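Side-chain contacts in SMC protein (Pyrococcus furiosus, PDB 3NWC), which probably acts in chromosome condensation and partitioning, this chain being its hinge domain, which mediates dimerization and binds DNA: residues E9-A12 with A13-Q16; L156-R159 with S160-T164; V46-E49 with A50-L53. All coordinates share one frame; numbering follows the deposited sequence. Where two conformers were deposited one is given.

Interaction 1 (E9-A12 with A13-Q16)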
ATOM      1  N   GLU A   9     -13.300   4.080 -14.848  1.00 16.43           N
ATOM      2  CA  GLU A   9     -12.135   4.037 -13.955  1.00 14.22           C
ATOM      3  C   GLU A   9     -12.537   3.706 -12.530  1.00 14.38           C
ATOM      4  O   GLU A   9     -11.898   2.884 -11.870  1.00 18.24           O
ATOM      5  CB  GLU A   9     -11.377   5.386 -13.957  1.00 18.97           C
ATOM      6  CG  GLU A   9     -10.482   5.607 -15.169  1.00 22.47           C
ATOM      7  CD  GLU A   9      -9.365   4.583 -15.246  0.69 15.21           C
ATOM      8  OE1 GLU A   9      -8.388   4.721 -14.488  0.65 14.19           O
ATOM      9  OE2 GLU A   9      -9.468   3.639 -16.059  0.83 14.27           O
ATOM     10  N   LEU A  10     -13.570   4.377 -12.039  1.00 13.77           N
ATOM     11  CA  LEU A  10     -14.054   4.149 -10.676  1.00 13.62           C
ATOM     12  C   LEU A  10     -14.553   2.724 -10.466  1.00 17.25           C
ATOM     13  O   LEU A  10     -14.212   2.072  -9.480  1.00 15.72           O
ATOM     14  CB  LEU A  10     -15.173   5.138 -10.316  1.00 17.41           C
ATOM     15  CG  LEU A  10     -15.801   4.978  -8.927  1.00 18.16           C
ATOM     16  CD1 LEU A  10     -14.752   5.181  -7.842  1.00 18.36           C
ATOM     17  CD2 LEU A  10     -16.969   5.939  -8.722  1.00 23.22           C
ATOM     18  N   ILE A  11     -15.382   2.237 -11.382  1.00 15.05           N
ATOM     19  CA  ILE A  11     -15.870   0.865 -11.285  0.58 15.14           C
ATOM     20  C   ILE A  11     -14.691  -0.098 -11.247  1.00 14.32           C
ATOM     21  O   ILE A  11     -14.657  -1.024 -10.431  1.00 13.95           O
ATOM     22  CB  ILE A  11     -16.800   0.495 -12.470  0.58 16.51           C
ATOM     23  CG1 ILE A  11     -18.013   1.425 -12.502  0.58 18.46           C
ATOM     24  CG2 ILE A  11     -17.243  -0.960 -12.356  0.58 16.29           C
ATOM     25  CD1 ILE A  11     -18.900   1.314 -11.281  0.58 20.80           C
ATOM     26  N   ALA A  12     -13.721   0.125 -12.135  1.00 13.95           N
ATOM     27  CA  ALA A  12     -12.565  -0.766 -12.212  1.00 15.17           C
ATOM     28  C   ALA A  12     -11.742  -0.693 -10.935  1.00 15.69           C
ATOM     29  O   ALA A  12     -11.330  -1.701 -10.393  1.00 15.21           O
ATOM     30  CB  ALA A  12     -11.711  -0.473 -13.427  1.00 13.78           C
ATOM     31  N   ALA A  13     -11.501   0.514 -10.442  1.00 14.73           N
ATOM     32  CA  ALA A  13     -10.720   0.634  -9.225  1.00 14.06           C
ATOM     33  C   ALA A  13     -11.377  -0.107  -8.062  1.00 16.49           C
ATOM     34  O   ALA A  13     -10.704  -0.773  -7.265  1.00 19.91           O
ATOM     35  CB  ALA A  13     -10.503   2.115  -8.889  1.00 12.40           C
ATOM     36  N   GLU A  14     -12.688   0.035  -7.949  1.00 13.82           N
ATOM     37  CA  GLU A  14     -13.442  -0.587  -6.874  1.00 15.24           C
ATOM     38  C   GLU A  14     -13.400  -2.099  -6.992  1.00 14.85           C
ATOM     39  O   GLU A  14     -13.209  -2.809  -6.009  1.00 16.44           O
ATOM     40  CB  GLU A  14     -14.887  -0.096  -6.893  1.00 16.71           C
ATOM     41  CG  GLU A  14     -14.999   1.398  -6.563  1.00 19.74           C
ATOM     42  CD  GLU A  14     -16.414   1.940  -6.681  0.49 17.67           C
ATOM     43  OE1 GLU A  14     -17.225   1.389  -7.463  0.88 19.34           O
ATOM     44  OE2 GLU A  14     -16.712   2.931  -5.988  1.00 23.23           O
ATOM     45  N   ALA A  15     -13.558  -2.587  -8.219  1.00 15.59           N
ATOM     46  CA  ALA A  15     -13.505  -4.029  -8.461  1.00 14.67           C
ATOM     47  C   ALA A  15     -12.137  -4.607  -8.115  1.00 17.64           C
ATOM     48  O   ALA A  15     -12.033  -5.697  -7.544  1.00 19.05           O
ATOM     49  CB  ALA A  15     -13.877  -4.324  -9.933  1.00 16.07           C
ATOM     50  N   GLN A  16     -11.078  -3.872  -8.439  1.00 13.96           N
ATOM     51  CA  GLN A  16      -9.736  -4.373  -8.169  1.00 20.28           C
ATOM     52  C   GLN A  16      -9.444  -4.396  -6.681  1.00 21.41           C
ATOM     53  O   GLN A  16      -8.775  -5.303  -6.184  1.00 22.01           O
ATOM     54  CB  GLN A  16      -8.674  -3.573  -8.928  1.00 15.80           C
ATOM     55  CG  GLN A  16      -8.941  -3.588 -10.434  1.00 22.02           C
ATOM     56  CD  GLN A  16      -7.765  -3.149 -11.283  1.00 28.77           C
ATOM     57  OE1 GLN A  16      -6.965  -2.328 -10.872  1.00 28.45           O
ATOM     58  NE2 GLN A  16      -7.654  -3.725 -12.482  1.00 33.60           N
TER
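Leu10 and Glu14 meet in a local side-chain contact one turn apart on helix 4-19, the first helix of this hinge fragment and a textbook case of i to i+4 spacing along an alpha helix. In the whole protein the hinge is flanked by coiled coil, so this helix probably lies near the point where one coiled-coil arm enters the hinge. The backbone sets the spacing: Glu14 N donates to Leu10 O over 3.0 Å, one of four successive i to i+4 bonds linking residues 9-12 to 13-16. Because Glu14 CG stands anti to its own carbonyl carbon (chi1 -66°) and the chain is extended beyond it, the side chain runs back alongside the preceding turn. Its CG lies 3.1 Å from Leu10 O, and the carboxylate goes on toward the leucine branch. There OE2 rests 3.5 Å from Leu10 CD1 and touches CG of the same leucine a little farther off, a polar oxygen lying against aliphatic carbon. Leu10 leans at the same time on Ala52 and Glu56 of helix 52-59, so it packs against that helix as well as along its own. An alanine in place of Glu14 would take away the carboxylate beside Leu10 CD1 and would probably leave that branch less covered on the side facing the next turn. Glu9, by contrast, turns its carboxylate to the C-terminal part of the chain, where it forms a salt bridge with Arg169 and accepts from Phe168 N. The side chains of Ala12, Ala13 and Gln16 touch Phe168 as well. One turn after Ala12, Gln16 N donates to Ala12 O at 2.9 Å, and Gln16 CG settles 3.0 Å from that same oxygen.

Interaction 2 (L156-R159 with S160-T164)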
ATOM      1  N   LEU A 156      -2.125   9.817  -8.538  1.00 20.21           N
ATOM      2  CA  LEU A 156      -1.804  10.001  -7.116  1.00 17.18           C
ATOM      3  C   LEU A 156      -0.370  10.445  -6.949  1.00 19.82           C
ATOM      4  O   LEU A 156       0.542   9.836  -7.508  1.00 19.94           O
ATOM      5  CB  LEU A 156      -2.018   8.694  -6.342  1.00 17.89           C
ATOM      6  CG  LEU A 156      -1.608   8.704  -4.865  1.00 19.67           C
ATOM      7  CD1 LEU A 156      -2.492   9.683  -4.052  1.00 23.63           C
ATOM      8  CD2 LEU A 156      -1.689   7.300  -4.277  1.00 23.90           C
ATOM      9  N   TYR A 157      -0.182  11.510  -6.172  1.00 20.28           N
ATOM     10  CA  TYR A 157       1.129  12.046  -5.860  1.00 22.99           C
ATOM     11  C   TYR A 157       1.305  11.955  -4.351  1.00 28.30           C
ATOM     12  O   TYR A 157       0.697  12.715  -3.599  1.00 24.80           O
ATOM     13  CB  TYR A 157       1.210  13.514  -6.286  1.00 23.69           C
ATOM     14  CG  TYR A 157       1.103  13.726  -7.776  1.00 26.58           C
ATOM     15  CD1 TYR A 157       2.226  14.008  -8.540  1.00 27.69           C
ATOM     16  CD2 TYR A 157      -0.123  13.630  -8.424  1.00 22.89           C
ATOM     17  CE1 TYR A 157       2.134  14.189  -9.904  1.00 23.38           C
ATOM     18  CE2 TYR A 157      -0.224  13.815  -9.787  1.00 24.40           C
ATOM     19  CZ  TYR A 157       0.904  14.097 -10.522  1.00 23.86           C
ATOM     20  OH  TYR A 157       0.803  14.280 -11.882  1.00 29.54           O
ATOM     21  N   GLU A 158       2.110  11.006  -3.899  1.00 28.82           N
ATOM     22  CA  GLU A 158       2.338  10.879  -2.472  1.00 28.45           C
ATOM     23  C   GLU A 158       3.231  12.037  -2.049  1.00 27.30           C
ATOM     24  O   GLU A 158       3.938  12.615  -2.870  1.00 26.76           O
ATOM     25  CB  GLU A 158       2.934   9.506  -2.141  1.00 28.32           C
ATOM     26  CG  GLU A 158       1.969   8.358  -2.453  1.00 31.08           C
ATOM     27  CD  GLU A 158       2.560   6.986  -2.191  0.53 25.34           C
ATOM     28  OE1 GLU A 158       2.774   6.645  -1.010  0.73 27.48           O
ATOM     29  OE2 GLU A 158       2.798   6.244  -3.170  0.68 24.69           O
ATOM     30  N   ARG A 159       3.169  12.417  -0.780  1.00 31.12           N
ATOM     31  CA  ARG A 159       3.940  13.575  -0.340  1.00 35.75           C
ATOM     32  C   ARG A 159       5.439  13.304  -0.496  1.00 35.52           C
ATOM     33  O   ARG A 159       6.239  14.228  -0.680  1.00 32.10           O
ATOM     34  CB  ARG A 159       3.597  13.924   1.109  1.00 31.49           C
ATOM     35  CG  ARG A 159       4.153  15.262   1.578  1.00 45.28           C
ATOM     36  CD  ARG A 159       3.624  15.587   2.960  1.00 48.09           C
ATOM     37  NE  ARG A 159       4.111  16.862   3.476  1.00 57.59           N
ATOM     38  CZ  ARG A 159       3.440  17.604   4.356  1.00 65.35           C
ATOM     39  NH1 ARG A 159       2.253  17.195   4.792  1.00 57.13           N
ATOM     40  NH2 ARG A 159       3.944  18.754   4.791  1.00 54.85           N
ATOM     41  N   SER A 160       5.788  12.021  -0.431  1.00 27.17           N
ATOM     42  CA  SER A 160       7.158  11.530  -0.571  1.00 29.48           C
ATOM     43  C   SER A 160       7.756  11.859  -1.931  1.00 31.07           C
ATOM     44  O   SER A 160       8.974  11.938  -2.083  1.00 24.36           O
ATOM     45  CB  SER A 160       7.155  10.007  -0.423  1.00 35.62           C
ATOM     46  OG  SER A 160       6.422   9.409  -1.495  1.00 27.05           O
ATOM     47  N   GLY A 161       6.896  12.003  -2.931  1.00 27.11           N
ATOM     48  CA  GLY A 161       7.349  12.226  -4.290  1.00 23.91           C
ATOM     49  C   GLY A 161       7.015  11.060  -5.220  1.00 19.93           C
ATOM     50  O   GLY A 161       7.307  11.130  -6.407  1.00 24.81           O
ATOM     51  N   ALA A 162       6.418  10.000  -4.679  1.00 22.73           N
ATOM     52  CA  ALA A 162       6.029   8.821  -5.472  1.00 18.12           C
ATOM     53  C   ALA A 162       4.803   9.138  -6.325  1.00 30.06           C
ATOM     54  O   ALA A 162       3.814   9.679  -5.824  1.00 29.63           O
ATOM     55  CB  ALA A 162       5.734   7.647  -4.565  1.00 20.37           C
ATOM     56  N   ILE A 163       4.868   8.786  -7.605  1.00 22.12           N
ATOM     57  CA  ILE A 163       3.810   9.126  -8.552  1.00 22.38           C
ATOM     58  C   ILE A 163       3.152   7.879  -9.109  1.00 18.98           C
ATOM     59  O   ILE A 163       3.829   7.011  -9.652  1.00 16.85           O
ATOM     60  CB  ILE A 163       4.363   9.954  -9.718  1.00 19.27           C
ATOM     61  CG1 ILE A 163       5.145  11.153  -9.172  1.00 27.32           C
ATOM     62  CG2 ILE A 163       3.231  10.417 -10.623  1.00 21.12           C
ATOM     63  CD1 ILE A 163       5.852  11.967 -10.227  1.00 27.62           C
ATOM     64  N   THR A 164       1.828   7.791  -8.978  1.00 20.84           N
ATOM     65  CA  THR A 164       1.075   6.639  -9.468  1.00 16.84           C
ATOM     66  C   THR A 164       0.103   7.070 -10.543  1.00 15.29           C
ATOM     67  O   THR A 164      -0.615   8.055 -10.374  1.00 20.88           O
ATOM     68  CB  THR A 164       0.247   5.966  -8.361  1.00 19.30           C
ATOM     69  OG1 THR A 164       1.120   5.536  -7.310  1.00 24.23           O
ATOM     70  CG2 THR A 164      -0.497   4.750  -8.933  1.00 18.93           C
TER
HETATM   71  O   HOH W   1       1.992   7.408  -5.653  1.00 23.37           O
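Ala162 O is gripped by two donors: Glu158 N comes in at 2.9 Å, and a water bonds to it weakly. That water also bonds to Glu158 OE2 and is 2.6 Å from Thr164 OG1; with so many acceptors around it, it probably cannot serve all of them at once. The turn joining the strands is type I, from Glu158 to Gly161, with a G1 bulge at the glycine. Gly161 N closes the turn by bonding to Glu158 O. Ser160 OG, turned into the crowded position (chi1 65°), accepts Ala162 N at 3.2 Å in an ST turn. Farther down the hairpin, Leu156 and Thr164 form a hydrogen-bonded pair, while Tyr157 and Ile163 are a non-hydrogen-bonded pair, Ile163 CG2 lying over one face of the tyrosine ring, 4.0 Å from CE1. Glu158 OE1 forms a salt bridge with Arg62 of the second subunit, and Thr164 OG1 is hydrogen-bonded to Thr90 of that subunit. The hairpin thus stands at the dimer interface, strand 156-157 lying against strand 148-151, and strand 163-165 continuing the sheet in antiparallel pairing with the second subunit, whose helices 71-83 and 121-128 contribute Ile78 and Phe126.

Interaction 3 (V46-E49 with A50-L53)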
ATOM      1  N   VAL A  46     -18.668   9.599   0.647  1.00 15.32           N
ATOM      2  CA  VAL A  46     -18.292  10.673  -0.258  1.00 16.31           C
ATOM      3  C   VAL A  46     -19.481  11.632  -0.414  1.00 20.18           C
ATOM      4  O   VAL A  46     -20.609  11.196  -0.652  1.00 20.68           O
ATOM      5  CB  VAL A  46     -17.834  10.102  -1.608  1.00 17.54           C
ATOM      6  CG1 VAL A  46     -17.474  11.206  -2.582  1.00 24.10           C
ATOM      7  CG2 VAL A  46     -16.619   9.189  -1.377  1.00 19.01           C
ATOM      8  N   LYS A  47     -19.240  12.932  -0.245  1.00 21.40           N
ATOM      9  CA  LYS A  47     -20.340  13.897  -0.230  1.00 21.79           C
ATOM     10  C   LYS A  47     -20.836  14.226  -1.625  1.00 26.61           C
ATOM     11  O   LYS A  47     -21.996  14.606  -1.809  1.00 26.95           O
ATOM     12  CB  LYS A  47     -19.910  15.202   0.463  1.00 20.32           C
ATOM     13  CG  LYS A  47     -19.648  15.089   1.944  1.00 22.98           C
ATOM     14  CD  LYS A  47     -19.325  16.483   2.491  1.00 30.39           C
ATOM     15  CE  LYS A  47     -19.058  16.476   3.979  1.00 39.10           C
ATOM     16  NZ  LYS A  47     -18.983  17.863   4.524  1.00 40.72           N
ATOM     17  N   ASP A  48     -19.950  14.075  -2.605  1.00 22.43           N
ATOM     18  CA  ASP A  48     -20.192  14.536  -3.970  1.00 27.55           C
ATOM     19  C   ASP A  48     -19.560  13.581  -4.981  1.00 30.31           C
ATOM     20  O   ASP A  48     -18.346  13.356  -4.970  1.00 28.48           O
ATOM     21  CB  ASP A  48     -19.592  15.933  -4.144  1.00 24.42           C
ATOM     22  CG  ASP A  48     -19.777  16.492  -5.549  0.51 24.38           C
ATOM     23  OD1 ASP A  48     -20.287  15.773  -6.431  0.55 28.05           O
ATOM     24  OD2 ASP A  48     -19.399  17.662  -5.771  0.43 33.45           O
ATOM     25  N   GLU A  49     -20.394  13.043  -5.862  1.00 28.08           N
ATOM     26  CA  GLU A  49     -19.974  12.050  -6.840  1.00 26.49           C
ATOM     27  C   GLU A  49     -18.807  12.509  -7.712  1.00 21.50           C
ATOM     28  O   GLU A  49     -18.060  11.681  -8.230  1.00 23.71           O
ATOM     29  CB  GLU A  49     -21.169  11.659  -7.721  1.00 28.24           C
ATOM     30  CG  GLU A  49     -20.969  10.414  -8.555  1.00 38.40           C
ATOM     31  CD  GLU A  49     -22.238  10.001  -9.281  0.41 41.23           C
ATOM     32  OE1 GLU A  49     -23.058  10.887  -9.606  0.77 44.48           O
ATOM     33  OE2 GLU A  49     -22.415   8.791  -9.522  0.50 41.80           O
ATOM     34  N   ALA A  50     -18.660  13.819  -7.891  1.00 20.43           N
ATOM     35  CA  ALA A  50     -17.553  14.366  -8.673  1.00 19.78           C
ATOM     36  C   ALA A  50     -16.189  13.934  -8.122  1.00 20.08           C
ATOM     37  O   ALA A  50     -15.203  13.869  -8.863  1.00 25.69           O
ATOM     38  CB  ALA A  50     -17.646  15.893  -8.740  1.00 26.41           C
ATOM     39  N   TYR A  51     -16.133  13.636  -6.827  1.00 18.81           N
ATOM     40  CA  TYR A  51     -14.864  13.289  -6.177  1.00 19.55           C
ATOM     41  C   TYR A  51     -14.760  11.817  -5.818  1.00 17.36           C
ATOM     42  O   TYR A  51     -13.827  11.409  -5.117  1.00 17.33           O
ATOM     43  CB  TYR A  51     -14.641  14.149  -4.923  1.00 18.65           C
ATOM     44  CG  TYR A  51     -14.714  15.618  -5.238  1.00 18.95           C
ATOM     45  CD1 TYR A  51     -13.728  16.223  -5.997  1.00 19.99           C
ATOM     46  CD2 TYR A  51     -15.782  16.391  -4.799  1.00 24.61           C
ATOM     47  CE1 TYR A  51     -13.800  17.571  -6.312  1.00 26.47           C
ATOM     48  CE2 TYR A  51     -15.858  17.730  -5.104  1.00 21.92           C
ATOM     49  CZ  TYR A  51     -14.871  18.314  -5.859  1.00 24.49           C
ATOM     50  OH  TYR A  51     -14.947  19.655  -6.165  1.00 32.06           O
ATOM     51  N   ALA A  52     -15.706  11.016  -6.300  1.00 17.87           N
ATOM     52  CA  ALA A  52     -15.714   9.595  -5.960  1.00 17.90           C
ATOM     53  C   ALA A  52     -14.437   8.878  -6.365  1.00 16.81           C
ATOM     54  O   ALA A  52     -13.909   8.082  -5.601  1.00 17.82           O
ATOM     55  CB  ALA A  52     -16.916   8.900  -6.559  1.00 20.79           C
ATOM     56  N   LEU A  53     -13.952   9.132  -7.570  1.00 17.53           N
ATOM     57  CA  LEU A  53     -12.708   8.507  -8.018  1.00 16.07           C
ATOM     58  C   LEU A  53     -11.505   9.051  -7.235  1.00 15.97           C
ATOM     59  O   LEU A  53     -10.633   8.304  -6.790  1.00 14.94           O
ATOM     60  CB  LEU A  53     -12.526   8.695  -9.535  1.00 17.42           C
ATOM     61  CG  LEU A  53     -11.273   8.118 -10.208  1.00 18.50           C
ATOM     62  CD1 LEU A  53     -11.150   6.594  -9.991  1.00 18.11           C
ATOM     63  CD2 LEU A  53     -11.281   8.434 -11.691  1.00 17.70           C
TER
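Asp48 bonds to Ala50 through its side chain and to Tyr51 through its main chain. OD1 accepts the N-H of Ala50 at 2.9 Å, in a nearly straight bond (167° at the hydrogen) that reaches the oxygen from well above the carboxylate plane. The main-chain oxygen of the same residue, Asp48 O, takes Tyr51 N, also at 2.9 Å. Next along the chain, Glu49 O receives Ala52 N at 3.1 Å. Three consecutive amides, those of Ala50, Tyr51 and Ala52, therefore find acceptors in the two residues Asp48 and Glu49. The first of these bonds makes an Asx turn, from the aspartate oxygen to the amide two residues on; the other two, each from a carbonyl to the amide three residues on, have the spacing of a 3-10 turn, which leads into helix 52-59 with Tyr51 at the N-cap position. The side chain of Asp48 owes its place to a CG anti to the backbone N (chi1 179°), which holds the carboxylate over the start of the turn. OD1 also touches Ala50 CB, while OD2 comes obliquely against the Tyr51 ring, 3.6 Å from CE2. Carboxylate and ring are turned almost at right angles, their planes 80° apart. The Tyr51 side chain also touches Val113 and Ile152, and the backbone of Lys47 bonds to that of Val113, just ahead of strand 114-115, the antiparallel partner of strand 45-46. Ala52 CB lies 3.4 Å from Glu49 O, and Val46 CG1 approaches Ala52 N to 4.1 Å.

Overall arrangement
From the N terminus the chain passes interaction 1, then interaction 3, then interaction 2, in series: none nests in or crosses another, and each joins adjoining residues, so none closes a long loop. Interaction 1 lies within helix 4-19, interaction 3 turns the chain from strand 45-46 into helix 52-59, and interaction 2 folds strand 163-165 back on strand 156-157. Interactions 1 and 3 touch where helices 4-19 and 52-59 meet, Glu9 CB lying 3.8 Å from Leu53 CD2, which ties the two helices together. Interaction 2 stands apart, its nearest atoms about 9 Å from each of the others, and faces the second subunit, which touches neither interaction 1 nor interaction 3.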